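Local coordinates for protein type I site-specific restriction-modification system, R (Restriction) subunit (Vibrio vulnificus, PDB 3H1T) that probably serves as the ATP-dependent motor and DNA-cleaving subunit of a type I restriction enzyme, here as a fragment holding that subunit's N-terminal and two helicase-like domains, at residues Y120-G124 with H125-E129; R142-P146 with D147-K151. One frame throughout, in Å; residues are numbered along the deposited sequence.

Contact 1 (Y120-G124 with H125-E129); sequences YSTNG and HEILE
A β-hairpin brings Y120 beside E129 and S121 beside L128, its strands 120-122 and 127-129 running antiparallel with their axes 4.7 Å apart. S121 and L128 form the hydrogen-bonded pair: S121 N gives to L128 O, and L128 N returns a bond of 2.7 Å to S121 O. The flanking pairs Y120-E129 and T122-I127 are non-hydrogen-bonded, with side chains on the face opposite those of S121 and L128. There Y120 and E129 run alongside each other, and the phenol OH reaches E129 OE2 at 2.7 Å on its anti lone pair; the E129 methylenes run along the CD1-CE1 side of the ring. At the turn, chi1 of 175° sets the T122 hydroxyl across from the backbone N; OG1 gives to E126 O at 2.7 Å, and its acceptance from G124 N at 3.0 Å closes an ST turn. The N123 amide, acceptor and donor in one group, grips E126 twice: OD1 takes E126 N at 2.8 Å, and ND2 gives to E126 OE1 at 3.0 Å, the two planes 29° apart. ND2 also bonds S98 O. H125 lays one ring face over this amide. G124 suits its positive phi of 96°, where a β-carbon would collide with the preceding carbonyl oxygen. Strand 118-122 pairs in parallel with strand 86-93, strand 127-131 antiparallel with strand 137-140, and R152 of helix 146-157 salt-bridges E129 OE2.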
loop_
_atom_site.group_PDB
_atom_site.type_symbol
_atom_site.label_atom_id
_atom_site.label_comp_id
_atom_site.label_asym_id
_atom_site.label_seq_id
_atom_site.Cartn_x
_atom_site.Cartn_y
_atom_site.Cartn_z
ATOM N N TYR A 120 -2.366 -6.086 -26.915
ATOM C CA TYR A 120 -2.338 -5.868 -28.356
ATOM C C TYR A 120 -1.381 -4.791 -28.810
ATOM O O TYR A 120 -1.211 -3.772 -28.169
ATOM C CB TYR A 120 -3.735 -5.502 -28.848
ATOM C CG TYR A 120 -4.751 -6.543 -28.495
ATOM C CD1 TYR A 120 -4.941 -7.656 -29.317
ATOM C CD2 TYR A 120 -5.449 -6.473 -27.292
ATOM C CE1 TYR A 120 -5.801 -8.681 -28.942
ATOM C CE2 TYR A 120 -6.309 -7.492 -26.898
ATOM C CZ TYR A 120 -6.476 -8.596 -27.722
ATOM O OH TYR A 120 -7.285 -9.613 -27.299
ATOM N N SER A 121 -0.747 -5.030 -29.938
ATOM C CA SER A 121 0.130 -4.060 -30.524
ATOM C C SER A 121 -0.461 -3.886 -31.915
ATOM O O SER A 121 -0.789 -4.870 -32.576
ATOM C CB SER A 121 1.555 -4.601 -30.575
ATOM O OG SER A 121 2.394 -3.642 -31.156
ATOM N N THR A 122 -0.615 -2.646 -32.363
ATOM C CA THR A 122 -1.191 -2.414 -33.668
ATOM C C THR A 122 -0.614 -1.186 -34.323
ATOM O O THR A 122 -0.172 -0.263 -33.643
ATOM C CB THR A 122 -2.705 -2.225 -33.571
ATOM O OG1 THR A 122 -3.230 -1.887 -34.862
ATOM C CG2 THR A 122 -3.027 -1.110 -32.582
ATOM N N ASN A 123 -0.618 -1.189 -35.655
ATOM C CA ASN A 123 -0.131 -0.064 -36.435
ATOM C C ASN A 123 -1.246 0.383 -37.361
ATOM O O ASN A 123 -0.996 1.012 -38.389
ATOM C CB ASN A 123 1.121 -0.456 -37.238
ATOM C CG ASN A 123 0.884 -1.627 -38.198
ATOM O OD1 ASN A 123 -0.177 -2.248 -38.211
ATOM N ND2 ASN A 123 1.895 -1.931 -39.001
ATOM N N GLY A 124 -2.481 0.071 -36.982
ATOM C CA GLY A 124 -3.608 0.442 -37.813
ATOM C C GLY A 124 -4.061 -0.684 -38.727
ATOM O O GLY A 124 -5.167 -1.217 -38.570
ATOM N N HIS A 125 -3.219 -1.082 -39.678
ATOM C CA HIS A 125 -3.625 -2.160 -40.565
ATOM C C HIS A 125 -3.368 -3.533 -39.990
ATOM O O HIS A 125 -4.086 -4.468 -40.309
ATOM C CB HIS A 125 -2.995 -2.033 -41.963
ATOM C CG HIS A 125 -1.519 -1.800 -41.964
ATOM N ND1 HIS A 125 -0.962 -0.565 -41.706
ATOM C CD2 HIS A 125 -0.488 -2.621 -42.287
ATOM C CE1 HIS A 125 0.348 -0.633 -41.876
ATOM N NE2 HIS A 125 0.661 -1.868 -42.231
ATOM N N GLU A 126 -2.377 -3.659 -39.120
ATOM C CA GLU A 126 -2.090 -4.961 -38.523
ATOM C C GLU A 126 -2.368 -4.981 -37.027
ATOM O O GLU A 126 -2.322 -3.951 -36.359
ATOM C CB GLU A 126 -0.637 -5.362 -38.768
ATOM C CG GLU A 126 -0.336 -5.806 -40.168
ATOM C CD GLU A 126 1.143 -5.755 -40.466
ATOM O OE1 GLU A 126 1.741 -4.668 -40.315
ATOM O OE2 GLU A 126 1.705 -6.798 -40.860
ATOM N N ILE A 127 -2.650 -6.171 -36.509
ATOM C CA ILE A 127 -2.937 -6.344 -35.096
ATOM C C ILE A 127 -2.192 -7.556 -34.568
ATOM O O ILE A 127 -2.331 -8.650 -35.096
ATOM C CB ILE A 127 -4.446 -6.537 -34.877
ATOM C CG1 ILE A 127 -5.195 -5.301 -35.393
ATOM C CG2 ILE A 127 -4.731 -6.760 -33.406
ATOM C CD1 ILE A 127 -6.700 -5.485 -35.533
ATOM N N LEU A 128 -1.387 -7.358 -33.539
ATOM C CA LEU A 128 -0.619 -8.443 -32.943
ATOM C C LEU A 128 -1.136 -8.686 -31.526
ATOM O O LEU A 128 -1.173 -7.768 -30.717
ATOM C CB LEU A 128 0.862 -8.064 -32.875
ATOM C CG LEU A 128 1.934 -9.076 -33.291
ATOM C CD1 LEU A 128 3.179 -8.708 -32.514
ATOM C CD2 LEU A 128 1.512 -10.516 -32.999
ATOM N N GLU A 129 -1.522 -9.919 -31.219
ATOM C CA GLU A 129 -2.053 -10.238 -29.902
ATOM C C GLU A 129 -1.181 -11.186 -29.076
ATOM O O GLU A 129 -0.629 -12.147 -29.604
ATOM C CB GLU A 129 -3.444 -10.869 -30.039
ATOM C CG GLU A 129 -4.060 -11.354 -28.726
ATOM C CD GLU A 129 -5.280 -12.256 -28.905
ATOM O OE1 GLU A 129 -5.108 -13.429 -29.295
ATOM O OE2 GLU A 129 -6.409 -11.792 -28.648
#

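Contact 2 (R142-P146 with D147-K151)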
loop_
_atom_site.group_PDB
_atom_site.type_symbol
_atom_site.label_atom_id
_atom_site.label_comp_id
_atom_site.label_asym_id
_atom_site.label_seq_id
_atom_site.Cartn_x
_atom_site.Cartn_y
_atom_site.Cartn_z
ATOM N N ARG A 142 -8.654 -8.933 -36.939
ATOM C CA ARG A 142 -9.441 -7.918 -36.261
ATOM C C ARG A 142 -9.367 -8.103 -34.743
ATOM O O ARG A 142 -8.905 -9.129 -34.255
ATOM C CB ARG A 142 -10.902 -7.998 -36.736
ATOM C CG ARG A 142 -11.511 -9.397 -36.648
ATOM C CD ARG A 142 -12.998 -9.336 -36.353
ATOM N NE ARG A 142 -13.305 -9.693 -34.971
ATOM C CZ ARG A 142 -13.789 -10.871 -34.591
ATOM N NH1 ARG A 142 -14.028 -11.807 -35.491
ATOM N NH2 ARG A 142 -14.028 -11.116 -33.308
ATOM N N PHE A 143 -9.811 -7.090 -34.006
ATOM C CA PHE A 143 -9.827 -7.145 -32.549
ATOM C C PHE A 143 -10.902 -8.079 -32.023
ATOM O O PHE A 143 -11.985 -8.158 -32.573
ATOM C CB PHE A 143 -10.088 -5.755 -31.969
ATOM C CG PHE A 143 -8.923 -4.829 -32.045
ATOM C CD1 PHE A 143 -7.825 -5.003 -31.198
ATOM C CD2 PHE A 143 -8.905 -3.794 -32.979
ATOM C CE1 PHE A 143 -6.718 -4.173 -31.287
ATOM C CE2 PHE A 143 -7.800 -2.953 -33.079
ATOM C CZ PHE A 143 -6.696 -3.148 -32.230
ATOM N N PRO A 144 -10.607 -8.812 -30.940
ATOM C CA PRO A 144 -11.609 -9.709 -30.369
ATOM C C PRO A 144 -12.731 -8.822 -29.814
ATOM O O PRO A 144 -12.534 -7.621 -29.561
ATOM C CB PRO A 144 -10.838 -10.403 -29.245
ATOM C CG PRO A 144 -9.451 -10.483 -29.808
ATOM C CD PRO A 144 -9.302 -9.049 -30.293
ATOM N N THR A 145 -13.902 -9.409 -29.594
ATOM C CA THR A 145 -15.010 -8.648 -29.062
ATOM C C THR A 145 -14.994 -8.779 -27.544
ATOM O O THR A 145 -14.383 -9.700 -26.996
ATOM C CB THR A 145 -16.348 -9.172 -29.603
ATOM O OG1 THR A 145 -16.555 -10.518 -29.150
ATOM C CG2 THR A 145 -16.350 -9.175 -31.113
ATOM N N PRO A 146 -15.653 -7.841 -26.835
ATOM C CA PRO A 146 -15.689 -7.919 -25.372
ATOM C C PRO A 146 -16.112 -9.302 -24.888
ATOM O O PRO A 146 -15.535 -9.855 -23.956
ATOM C CB PRO A 146 -16.708 -6.844 -25.001
ATOM C CG PRO A 146 -16.425 -5.776 -26.011
ATOM C CD PRO A 146 -16.291 -6.590 -27.299
ATOM N N ASP A 147 -17.129 -9.847 -25.533
ATOM C CA ASP A 147 -17.665 -11.156 -25.182
ATOM C C ASP A 147 -16.654 -12.278 -25.400
ATOM O O ASP A 147 -16.515 -13.163 -24.553
ATOM C CB ASP A 147 -18.943 -11.410 -25.987
ATOM C CG ASP A 147 -19.698 -12.636 -25.520
ATOM O OD1 ASP A 147 -19.259 -13.768 -25.823
ATOM O OD2 ASP A 147 -20.738 -12.450 -24.854
ATOM N N GLU A 148 -15.947 -12.242 -26.529
ATOM C CA GLU A 148 -14.949 -13.266 -26.831
ATOM C C GLU A 148 -13.856 -13.291 -25.755
ATOM O O GLU A 148 -13.510 -14.358 -25.242
ATOM C CB GLU A 148 -14.308 -13.022 -28.206
ATOM C CG GLU A 148 -15.272 -13.094 -29.387
ATOM C CD GLU A 148 -14.583 -12.876 -30.727
ATOM O OE1 GLU A 148 -13.581 -12.134 -30.769
ATOM O OE2 GLU A 148 -15.051 -13.426 -31.746
ATOM N N LEU A 149 -13.311 -12.124 -25.408
ATOM C CA LEU A 149 -12.270 -12.066 -24.387
ATOM C C LEU A 149 -12.738 -12.501 -23.001
ATOM O O LEU A 149 -12.028 -13.223 -22.303
ATOM C CB LEU A 149 -11.672 -10.660 -24.280
ATOM C CG LEU A 149 -10.846 -10.119 -25.459
ATOM C CD1 LEU A 149 -9.978 -8.983 -24.939
ATOM C CD2 LEU A 149 -9.966 -11.215 -26.062
ATOM N N PHE A 150 -13.925 -12.054 -22.596
ATOM C CA PHE A 150 -14.475 -12.396 -21.289
ATOM C C PHE A 150 -14.749 -13.897 -21.210
ATOM O O PHE A 150 -14.648 -14.499 -20.145
ATOM C CB PHE A 150 -15.760 -11.607 -21.044
ATOM C CG PHE A 150 -16.325 -11.769 -19.657
ATOM C CD1 PHE A 150 -15.598 -11.356 -18.548
ATOM C CD2 PHE A 150 -17.597 -12.304 -19.459
ATOM C CE1 PHE A 150 -16.123 -11.465 -17.257
ATOM C CE2 PHE A 150 -18.138 -12.419 -18.173
ATOM C CZ PHE A 150 -17.396 -11.997 -17.067
ATOM N N LYS A 151 -15.102 -14.503 -22.340
ATOM C CA LYS A 151 -15.355 -15.945 -22.365
ATOM C C LYS A 151 -14.013 -16.661 -22.216
ATOM O O LYS A 151 -13.943 -17.747 -21.646
ATOM C CB LYS A 151 -16.009 -16.368 -23.685
ATOM C CG LYS A 151 -17.445 -15.904 -23.892
ATOM C CD LYS A 151 -18.463 -17.012 -23.589
ATOM C CE LYS A 151 -19.543 -17.120 -24.672
ATOM N NZ LYS A 151 -20.347 -15.871 -24.819
#
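E148 folds back over T145 in a capping box at the start of helix 146-157. Its OE1 accepts from T145 N at 3.0 Å, a donor lying above the carboxylate plane, while E148 N points to T145 OG1; that second bond is less certain, because the hydroxyl oxygen is modelled too close to a neighbour. Threonine suits an N-cap because its short hydroxyl side chain can meet an amide of the first turn, and glutamate three residues on is long enough to return to the N-cap amide. R142 reaches the same carboxylate from the far side. R142 NH2 lies 2.8 Å from E148 OE1 and 3.0 Å from OE2, a salt bridge made at the edge of the guanidinium, so OE1 is shared between an arginine and a backbone N-H. A kink in the R142 chain (chi3 -105°) turns NE back to F143 O, a bond that probably helps steady the guanidinium.

On the buried side P144 CB presses on L149 CD2 at 3.4 Å, a close approach for two carbons. P146 fits the first turn, where its missing N-H costs no helical bond. Regular helix bonding follows as L149 N gives to T145 O and F150 N to P146 O. On the exposed side D147 and K151, one turn apart, are joined by a salt bridge. Farther out, the F150 ring stacks with Y82, and W43 touches P146 while its NE1 gives a hydrogen bond to P144 O.

Overall arrangement
Contacts 1 and 2 follow one another along the N-terminal part of the chain, joined by strand 137-140, and their centres lie 15 Å apart. They meet at the Y120-E129 end of the hairpin: Y120 OH is 3.4 Å from both L149 CD2 and P144 CG, and E129 OE2 is 3.5 Å from P144 CG, so the start of the helix packs against this end of the hairpin. Nearer the turn, I127 CD1 touches F143 CE2 at 3.7 Å. The loop and helix start of contact 2 thus lie against the hairpin face carrying Y120, I127 and E129. Both contacts belong to the domain built on the six-stranded mixed sheet, separate from the two helicase-like sheets.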